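Local coordinates for BREX protein BrxA (Magnetospirillum magneticum, PDB 3BHW) that probably takes part in a type 1 BREX phage-exclusion system, which blocks replication of double-stranded phage DNA without degrading it, at residues E68-E73 against M182-E187; A94-T99 against N188-V193; A86-F91 against R176-V181. All blocks are in the same frame, centred on the assembly; numbering follows the deposited sequence. Where two conformers were deposited one is given.

Contact 1: residues E68-E73 against M182-E187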
loop_
_atom_site.group_PDB
_atom_site.type_symbol
_atom_site.label_atom_id
_atom_site.label_comp_id
_atom_site.label_asym_id
_atom_site.label_seq_id
_atom_site.Cartn_x
_atom_site.Cartn_y
_atom_site.Cartn_z
ATOM N N GLU A 68 -3.517 10.284 -2.409
ATOM C CA GLU A 68 -3.207 11.537 -3.116
ATOM C C GLU A 68 -1.953 11.446 -3.990
ATOM O O GLU A 68 -1.616 12.391 -4.696
ATOM C CB GLU A 68 -3.130 12.723 -2.166
ATOM C CG GLU A 68 -1.924 12.750 -1.297
ATOM C CD GLU A 68 -1.663 14.141 -0.756
ATOM O OE1 GLU A 68 -2.621 14.952 -0.753
ATOM O OE2 GLU A 68 -0.511 14.406 -0.345
ATOM N N THR A 69 -1.276 10.298 -3.963
ATOM C CA THR A 69 -0.261 10.036 -4.991
ATOM C C THR A 69 -0.913 9.713 -6.351
ATOM O O THR A 69 -0.210 9.723 -7.366
ATOM C CB THR A 69 0.731 8.869 -4.617
ATOM O OG1 THR A 69 0.044 7.629 -4.541
ATOM C CG2 THR A 69 1.476 9.070 -3.307
ATOM N N MET A 70 -2.234 9.475 -6.362
ATOM C CA MET A 70 -2.989 9.015 -7.542
ATOM C C MET A 70 -4.086 10.042 -7.805
ATOM O O MET A 70 -4.220 11.021 -7.063
ATOM C CB MET A 70 -3.633 7.651 -7.328
ATOM C CG MET A 70 -2.664 6.512 -7.169
ATOM S SD MET A 70 -1.436 6.286 -8.505
ATOM C CE MET A 70 -0.896 4.647 -8.034
ATOM N N GLY A 71 -4.874 9.816 -8.842
ATOM C CA GLY A 71 -5.782 10.828 -9.339
ATOM C C GLY A 71 -7.223 10.426 -9.166
ATOM O O GLY A 71 -7.514 9.334 -8.657
ATOM N N PRO A 72 -8.140 11.308 -9.581
ATOM C CA PRO A 72 -9.585 11.069 -9.379
ATOM C C PRO A 72 -10.108 9.749 -9.944
ATOM O O PRO A 72 -11.040 9.189 -9.386
ATOM C CB PRO A 72 -10.224 12.245 -10.121
ATOM C CG PRO A 72 -9.230 13.324 -10.004
ATOM C CD PRO A 72 -7.892 12.626 -10.204
ATOM N N GLU A 73 -9.533 9.266 -11.037
ATOM C CA GLU A 73 -9.990 8.050 -11.668
ATOM C C GLU A 73 -9.815 6.883 -10.685
ATOM O O GLU A 73 -10.690 6.013 -10.522
ATOM C CB GLU A 73 -9.190 7.844 -12.967
ATOM C CG GLU A 73 -9.268 9.039 -13.972
ATOM C CD GLU A 73 -8.516 10.340 -13.561
ATOM O OE1 GLU A 73 -7.435 10.302 -12.918
ATOM O OE2 GLU A 73 -9.022 11.429 -13.915
ATOM N N MET A 182 -4.785 -1.935 -13.743
ATOM C CA MET A 182 -3.612 -1.902 -14.627
ATOM C C MET A 182 -3.735 -0.841 -15.739
ATOM O O MET A 182 -2.725 -0.228 -16.110
ATOM C CB MET A 182 -3.266 -3.285 -15.220
ATOM C CG MET A 182 -2.859 -4.379 -14.224
ATOM S SD MET A 182 -1.426 -3.961 -13.109
ATOM C CE MET A 182 -0.293 -3.382 -14.380
ATOM N N SER A 183 -4.952 -0.665 -16.273
ATOM C CA SER A 183 -5.201 0.320 -17.323
ATOM C C SER A 183 -4.947 1.717 -16.756
ATOM O O SER A 183 -4.294 2.552 -17.411
ATOM C CB SER A 183 -6.621 0.136 -17.932
ATOM O OG SER A 183 -6.946 1.087 -18.946
ATOM N N TYR A 184 -5.440 1.973 -15.546
ATOM C CA TYR A 184 -5.190 3.256 -14.907
ATOM C C TYR A 184 -3.685 3.537 -14.755
ATOM O O TYR A 184 -3.219 4.598 -15.131
ATOM C CB TYR A 184 -5.910 3.383 -13.532
ATOM C CG TYR A 184 -5.494 4.633 -12.780
ATOM C CD1 TYR A 184 -6.174 5.853 -12.949
ATOM C CD2 TYR A 184 -4.335 4.643 -11.993
ATOM C CE1 TYR A 184 -5.754 7.024 -12.317
ATOM C CE2 TYR A 184 -3.904 5.820 -11.335
ATOM C CZ TYR A 184 -4.629 7.003 -11.522
ATOM O OH TYR A 184 -4.217 8.153 -10.900
ATOM N N LEU A 185 -2.954 2.525 -14.288
ATOM C CA LEU A 185 -1.505 2.640 -14.066
ATOM C C LEU A 185 -0.704 2.893 -15.335
ATOM O O LEU A 185 0.200 3.725 -15.313
ATOM C CB LEU A 185 -0.964 1.422 -13.320
ATOM C CG LEU A 185 -1.356 1.229 -11.846
ATOM C CD1 LEU A 185 -0.827 -0.130 -11.404
ATOM C CD2 LEU A 185 -0.915 2.405 -10.861
ATOM N N ARG A 186 -1.037 2.173 -16.416
ATOM C CA ARG A 186 -0.387 2.356 -17.733
ATOM C C ARG A 186 -0.689 3.758 -18.226
ATOM O O ARG A 186 0.232 4.513 -18.601
ATOM C CB ARG A 186 -0.820 1.287 -18.743
ATOM C CG ARG A 186 -0.360 -0.114 -18.325
ATOM C CD ARG A 186 -0.193 -1.076 -19.461
ATOM N NE ARG A 186 -0.068 -2.432 -18.939
ATOM C CZ ARG A 186 -1.110 -3.187 -18.604
ATOM N NH1 ARG A 186 -2.352 -2.718 -18.756
ATOM N NH2 ARG A 186 -0.916 -4.405 -18.123
ATOM N N GLU A 187 -1.973 4.122 -18.201
ATOM C CA GLU A 187 -2.412 5.408 -18.752
ATOM C C GLU A 187 -1.819 6.611 -18.015
ATOM O O GLU A 187 -1.667 7.688 -18.598
ATOM C CB GLU A 187 -3.944 5.475 -18.827
ATOM C CG GLU A 187 -4.527 4.421 -19.807
ATOM C CD GLU A 187 -6.053 4.353 -19.802
ATOM O OE1 GLU A 187 -6.703 5.295 -19.274
ATOM O OE2 GLU A 187 -6.601 3.373 -20.362
HETATM O O HOH W 1 -4.682 10.382 -12.433
#
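At the N-terminus of helix 72-80 in this all-helical protein, the N-cap residue Gly71 is met by a tyrosine reaching out from helix 179-187. Tyr184 has CG anti to its backbone N (chi1 172°), which sends the ring across to segment 68-73 with the hydroxyl leading. There Tyr184 OH accepts from Gly71 N at 2.7 Å, a short but bent bond with an N-H...O angle of 139°. The same Tyr184 OH donates to a water 2.7 Å away, and that water in turn donates to Glu73 OE1, 2.8 Å from it. Glu73 bends at chi2, folding its carboxylate back to the rim of the ring, nearly coplanar with it; its CB lies 3.6 Å from Tyr184 CE1. Along the CE2 edge runs the bent chain of Met70: Met70 SD stands 5.2 Å from the centroid of the Tyr184 ring and 81° off the normal, an edge-on Met-aromatic contact. Its methyl CE then continues to Leu185 CD2, while Ala92 and Lys96 of helix 83-97 also touch the Met70 side chain. The phenol therefore works as acceptor and donor at once, and the water passes its own proton to a carboxylate, which is consistent with the hydroxyl proton pointing to the water.

Contact 2: residues A94-T99 against N188-V193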
loop_
_atom_site.group_PDB
_atom_site.type_symbol
_atom_site.label_atom_id
_atom_site.label_comp_id
_atom_site.label_asym_id
_atom_site.label_seq_id
_atom_site.Cartn_x
_atom_site.Cartn_y
_atom_site.Cartn_z
ATOM N N ALA A 94 -0.495 2.425 -2.211
ATOM C CA ALA A 94 0.454 2.167 -1.089
ATOM C C ALA A 94 1.857 1.961 -1.639
ATOM O O ALA A 94 2.852 2.448 -1.051
ATOM C CB ALA A 94 0.023 1.027 -0.273
ATOM N N ILE A 95 1.962 1.286 -2.745
ATOM C CA ILE A 95 3.259 1.129 -3.422
ATOM C C ILE A 95 3.857 2.454 -3.869
ATOM O O ILE A 95 5.029 2.780 -3.549
ATOM C CB ILE A 95 3.183 0.140 -4.576
ATOM C CG1 ILE A 95 2.897 -1.247 -3.987
ATOM C CG2 ILE A 95 4.516 0.134 -5.383
ATOM C CD1 ILE A 95 2.332 -2.223 -5.000
ATOM N N LYS A 96 3.079 3.244 -4.606
ATOM C CA LYS A 96 3.550 4.563 -5.015
ATOM C C LYS A 96 4.081 5.435 -3.849
ATOM O O LYS A 96 5.071 6.133 -4.001
ATOM C CB LYS A 96 2.472 5.306 -5.798
ATOM C CG LYS A 96 3.076 6.507 -6.517
ATOM C CD LYS A 96 2.199 6.987 -7.615
ATOM C CE LYS A 96 2.705 8.329 -8.145
ATOM N NZ LYS A 96 1.731 9.019 -9.050
ATOM N N HIS A 97 3.394 5.380 -2.706
ATOM C CA HIS A 97 3.714 6.185 -1.530
ATOM C C HIS A 97 4.946 5.643 -0.795
ATOM O O HIS A 97 5.647 6.375 -0.073
ATOM C CB HIS A 97 2.470 6.183 -0.612
ATOM C CG HIS A 97 2.679 6.857 0.697
ATOM N ND1 HIS A 97 3.065 6.157 1.821
ATOM C CD2 HIS A 97 2.496 8.138 1.091
ATOM C CE1 HIS A 97 3.166 6.993 2.838
ATOM N NE2 HIS A 97 2.835 8.201 2.421
ATOM N N SER A 98 5.209 4.353 -0.941
ATOM C CA SER A 98 6.280 3.691 -0.166
ATOM C C SER A 98 7.339 2.892 -0.958
ATOM O O SER A 98 7.115 1.765 -1.331
ATOM C CB SER A 98 5.704 2.823 0.933
ATOM O OG SER A 98 6.709 2.040 1.584
ATOM N N THR A 99 8.518 3.482 -1.172
ATOM C CA THR A 99 9.636 2.749 -1.773
ATOM C C THR A 99 10.014 1.527 -0.933
ATOM O O THR A 99 10.500 0.549 -1.465
ATOM C CB THR A 99 10.828 3.724 -2.028
ATOM O OG1 THR A 99 10.343 4.817 -2.838
ATOM C CG2 THR A 99 11.965 3.027 -2.758
ATOM N N ASN A 188 -1.462 6.390 -16.744
ATOM C CA ASN A 188 -0.830 7.394 -15.909
ATOM C C ASN A 188 0.665 7.214 -15.760
ATOM O O ASN A 188 1.288 7.872 -14.904
ATOM C CB ASN A 188 -1.553 7.502 -14.585
ATOM C CG ASN A 188 -2.893 8.147 -14.748
ATOM O OD1 ASN A 188 -3.007 9.385 -14.748
ATOM N ND2 ASN A 188 -3.913 7.340 -14.918
ATOM N N ASN A 189 1.257 6.357 -16.589
ATOM C CA ASN A 189 2.723 6.332 -16.697
ATOM C C ASN A 189 3.406 5.855 -15.413
ATOM O O ASN A 189 4.508 6.299 -15.051
ATOM C CB ASN A 189 3.233 7.715 -17.062
ATOM C CG ASN A 189 2.506 8.288 -18.237
ATOM O OD1 ASN A 189 2.571 7.731 -19.312
ATOM N ND2 ASN A 189 1.758 9.367 -18.030
ATOM N N GLU A 190 2.700 5.004 -14.683
ATOM C CA GLU A 190 3.186 4.627 -13.388
ATOM C C GLU A 190 4.142 3.455 -13.463
ATOM O O GLU A 190 3.885 2.383 -12.924
ATOM C CB GLU A 190 2.051 4.361 -12.412
ATOM C CG GLU A 190 1.084 5.508 -12.183
ATOM C CD GLU A 190 1.641 6.614 -11.323
ATOM O OE1 GLU A 190 2.822 6.525 -10.902
ATOM O OE2 GLU A 190 0.870 7.569 -11.031
ATOM N N GLN A 191 5.282 3.696 -14.111
ATOM C CA GLN A 191 6.306 2.686 -14.324
ATOM C C GLN A 191 6.655 1.923 -13.060
ATOM O O GLN A 191 6.721 0.676 -13.051
ATOM C CB GLN A 191 7.615 3.244 -14.936
ATOM C CG GLN A 191 7.435 4.402 -15.980
ATOM C CD GLN A 191 6.514 4.127 -17.147
ATOM O OE1 GLN A 191 6.370 2.974 -17.616
ATOM N NE2 GLN A 191 5.923 5.199 -17.696
ATOM N N TYR A 192 6.882 2.671 -11.993
ATOM C CA TYR A 192 7.413 2.032 -10.795
ATOM C C TYR A 192 6.358 1.176 -10.169
ATOM O O TYR A 192 6.645 0.025 -9.807
ATOM C CB TYR A 192 7.926 3.070 -9.798
ATOM C CG TYR A 192 8.440 2.506 -8.471
ATOM C CD1 TYR A 192 9.712 1.946 -8.414
ATOM C CD2 TYR A 192 7.670 2.588 -7.285
ATOM C CE1 TYR A 192 10.233 1.434 -7.181
ATOM C CE2 TYR A 192 8.152 2.049 -6.072
ATOM C CZ TYR A 192 9.434 1.480 -6.039
ATOM O OH TYR A 192 9.905 0.976 -4.821
ATOM N N VAL A 193 5.140 1.717 -10.007
ATOM C CA VAL A 193 4.041 0.875 -9.440
ATOM C C VAL A 193 3.791 -0.386 -10.300
ATOM O O VAL A 193 3.691 -1.505 -9.775
ATOM C CB VAL A 193 2.814 1.707 -9.190
ATOM C CG1 VAL A 193 1.696 0.840 -8.653
ATOM C CG2 VAL A 193 3.193 2.913 -8.269
#
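Lys96, near the C-terminal end of helix 83-97, leaves its backbone with CG anti to N (chi1 -166°) and stays extended to its tip. Its CB sits 3.5 Å from Val193 CG2, the two side chains crossing at about a right angle, and CG still touches that methyl. Further out the chain passes the carboxylate of Glu190: Lys96 CD is 3.4 Å from Glu190 OE1, and CE lies about as close to the same oxygen. At the end Lys96 NZ forms a salt bridge with Glu190 OE2 at 2.6 Å, NZ meeting the syn lone pair of OE2. Glu190, the N-cap residue of helix 191-197, presents this group through a bend at chi2 (-75°), just after a Schellman motif with Asn189 at C-prime closes helix 179-187. Beside the lysine, Ile95 CG2 packs 4.2 Å from Val193 CG2 and as far from Tyr192 CE2. The phenol tip reaches Thr99, whose CG2 is 3.6 Å from Tyr192 OH, but the hydroxyl is hydrogen-bonded to Asp103 OD1 of helix 99-112. Because NZ also bonds Thr69 O, the ammonium is held by a carboxylate and a carbonyl together, an environment that should favour its charged form and keep Glu190 ionised.

Contact 3: residues A86-F91 against R176-V181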
loop_
_atom_site.group_PDB
_atom_site.type_symbol
_atom_site.label_atom_id
_atom_site.label_comp_id
_atom_site.label_asym_id
_atom_site.label_seq_id
_atom_site.Cartn_x
_atom_site.Cartn_y
_atom_site.Cartn_z
ATOM N N ALA A 86 -11.123 -2.385 -5.718
ATOM C CA ALA A 86 -10.823 -1.286 -4.792
ATOM C C ALA A 86 -9.573 -1.581 -3.963
ATOM O O ALA A 86 -8.710 -0.703 -3.791
ATOM C CB ALA A 86 -12.070 -0.964 -3.893
ATOM N N ILE A 87 -9.449 -2.800 -3.448
ATOM C CA ILE A 87 -8.278 -3.088 -2.597
ATOM C C ILE A 87 -6.978 -3.005 -3.409
ATOM O O ILE A 87 -5.985 -2.486 -2.920
ATOM C CB ILE A 87 -8.389 -4.440 -1.883
ATOM C CG1 ILE A 87 -7.371 -4.527 -0.751
ATOM C CG2 ILE A 87 -8.275 -5.576 -2.877
ATOM C CD1 ILE A 87 -7.970 -4.342 0.608
ATOM N N GLN A 88 -7.022 -3.435 -4.655
ATOM C CA GLN A 88 -5.853 -3.394 -5.508
ATOM C C GLN A 88 -5.443 -1.965 -5.865
ATOM O O GLN A 88 -4.272 -1.682 -6.069
ATOM C CB GLN A 88 -6.131 -4.224 -6.773
ATOM C CG GLN A 88 -6.081 -5.732 -6.459
ATOM C CD GLN A 88 -6.390 -6.620 -7.654
ATOM O OE1 GLN A 88 -6.644 -6.127 -8.751
ATOM N NE2 GLN A 88 -6.335 -7.930 -7.445
ATOM N N ALA A 89 -6.427 -1.099 -6.009
ATOM C CA ALA A 89 -6.174 0.312 -6.280
ATOM C C ALA A 89 -5.530 0.910 -5.036
ATOM O O ALA A 89 -4.529 1.680 -5.109
ATOM C CB ALA A 89 -7.478 1.031 -6.594
ATOM N N VAL A 90 -6.057 0.535 -3.865
ATOM C CA VAL A 90 -5.403 1.016 -2.643
ATOM C C VAL A 90 -3.953 0.474 -2.569
ATOM O O VAL A 90 -3.005 1.206 -2.174
ATOM C CB VAL A 90 -6.212 0.675 -1.389
ATOM C CG1 VAL A 90 -5.449 1.232 -0.188
ATOM C CG2 VAL A 90 -7.570 1.303 -1.496
ATOM N N PHE A 91 -3.764 -0.781 -2.959
ATOM C CA PHE A 91 -2.430 -1.399 -2.999
ATOM C C PHE A 91 -1.466 -0.617 -3.884
ATOM O O PHE A 91 -0.320 -0.344 -3.479
ATOM C CB PHE A 91 -2.570 -2.863 -3.433
ATOM C CG PHE A 91 -1.287 -3.686 -3.407
ATOM C CD1 PHE A 91 -0.363 -3.679 -2.335
ATOM C CD2 PHE A 91 -1.040 -4.549 -4.474
ATOM C CE1 PHE A 91 0.760 -4.540 -2.407
ATOM C CE2 PHE A 91 0.057 -5.371 -4.513
ATOM C CZ PHE A 91 0.957 -5.388 -3.490
ATOM N N ARG A 176 -3.746 -11.994 -9.753
ATOM C CA ARG A 176 -4.014 -11.267 -10.996
ATOM C C ARG A 176 -4.559 -9.893 -10.656
ATOM O O ARG A 176 -5.629 -9.792 -10.077
ATOM C CB ARG A 176 -5.023 -12.071 -11.855
ATOM C CG ARG A 176 -5.847 -11.270 -12.880
ATOM C CD ARG A 176 -5.094 -11.048 -14.190
ATOM N NE ARG A 176 -5.706 -10.086 -15.130
ATOM C CZ ARG A 176 -6.922 -9.531 -15.041
ATOM N NH1 ARG A 176 -7.753 -9.818 -14.045
ATOM N NH2 ARG A 176 -7.316 -8.686 -15.987
ATOM N N ILE A 177 -3.802 -8.841 -10.992
ATOM C CA ILE A 177 -4.266 -7.478 -10.784
ATOM C C ILE A 177 -5.320 -7.129 -11.848
ATOM O O ILE A 177 -5.137 -7.397 -13.057
ATOM C CB ILE A 177 -3.123 -6.426 -10.782
ATOM C CG1 ILE A 177 -2.123 -6.666 -9.628
ATOM C CG2 ILE A 177 -3.691 -5.067 -10.690
ATOM C CD1 ILE A 177 -2.759 -6.634 -8.231
ATOM N N SER A 178 -6.421 -6.551 -11.386
ATOM C CA SER A 178 -7.531 -6.258 -12.246
ATOM C C SER A 178 -7.098 -5.371 -13.407
ATOM O O SER A 178 -6.268 -4.464 -13.268
ATOM C CB SER A 178 -8.668 -5.609 -11.473
ATOM O OG SER A 178 -8.325 -4.308 -11.111
ATOM N N GLY A 179 -7.683 -5.662 -14.558
ATOM C CA GLY A 179 -7.416 -4.939 -15.776
ATOM C C GLY A 179 -7.750 -3.475 -15.613
ATOM O O GLY A 179 -7.088 -2.637 -16.202
ATOM N N GLU A 180 -8.758 -3.156 -14.804
ATOM C CA GLU A 180 -9.144 -1.766 -14.543
ATOM C C GLU A 180 -8.020 -1.023 -13.810
ATOM O O GLU A 180 -7.696 0.100 -14.111
ATOM C CB GLU A 180 -10.357 -1.759 -13.654
ATOM C CG GLU A 180 -11.279 -0.594 -13.834
ATOM C CD GLU A 180 -12.612 -0.898 -13.217
ATOM O OE1 GLU A 180 -13.128 -2.009 -13.473
ATOM O OE2 GLU A 180 -13.129 -0.046 -12.466
ATOM N N VAL A 181 -7.404 -1.686 -12.849
ATOM C CA VAL A 181 -6.334 -1.025 -12.130
ATOM C C VAL A 181 -5.120 -0.864 -13.032
ATOM O O VAL A 181 -4.507 0.225 -13.093
ATOM C CB VAL A 181 -6.010 -1.834 -10.880
ATOM C CG1 VAL A 181 -4.616 -1.420 -10.334
ATOM C CG2 VAL A 181 -7.175 -1.636 -9.859
#
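Gln88 OE1 accepts two hydrogen bonds from one residue, Ser178, and they differ greatly in strength. The backbone Ser178 N donates to Gln88 OE1 at 2.7 Å with an N-H...O angle of 172°, arriving in the carbonyl plane on a lone pair, nearly straight. The second, from Ser178 OG to Gln88 OE1, is weak at 3.4 Å. At the other end of the amide, Gln88 NE2 gives a weak bond to Arg176 O, 3.3 Å away, and another weak one to Gln84 OE1 one turn back along its own helix. With CG anti to the carbonyl carbon and the chain straight at chi2 (178°), the glutamine stretches from helix 83-97 to the loop leading into helix 179-187. Its amide thus spans the backbone on both sides of Ile177, and the oxygen-to-N-H and nitrogen-to-C=O pairing is consistent with the amide orientation as modelled. Ser178 is the N-cap of helix 179-187: Ser178 OG, at chi1 71°, accepts from Val181 N at 3.3 Å, so the residue that binds the glutamine through its N-H also caps the first turn. Ile177 runs alongside Gln88 in the opposite sense and brings CD1 to within 3.7 Å of Gln88 CD. In the first turn of the helix, Val181 points its CB toward helix 83-97 and sets CG2 4.2 Å from Ala89 CB. Met77 of helix 72-80 touches Val181, and Val78 touches Ala89.

In the fold
Contacts 1 and 3 both use helix 179-187, contact 3 holding its N-terminal start and contact 1 its later turns; their centres are about 10 Å apart, and Met182 SD meets Ile177 CG2 at 3.5 Å. Contact 2 uses the following helix, 191-197, and shares helix 83-97 with contact 3; the centres of contacts 2 and 3 are about 13 Å apart, with no direct touch beyond chain continuity. Contacts 1 and 2, also about 10 Å apart between centres, are joined by a probable hydrogen bond from Lys96 NZ to Thr69 O at 2.7 Å and by packing of Leu185 CD2 on Val193 CG1 at 3.8 Å. Together they fasten the C-terminal helix pair to helices 72-80 and 83-97.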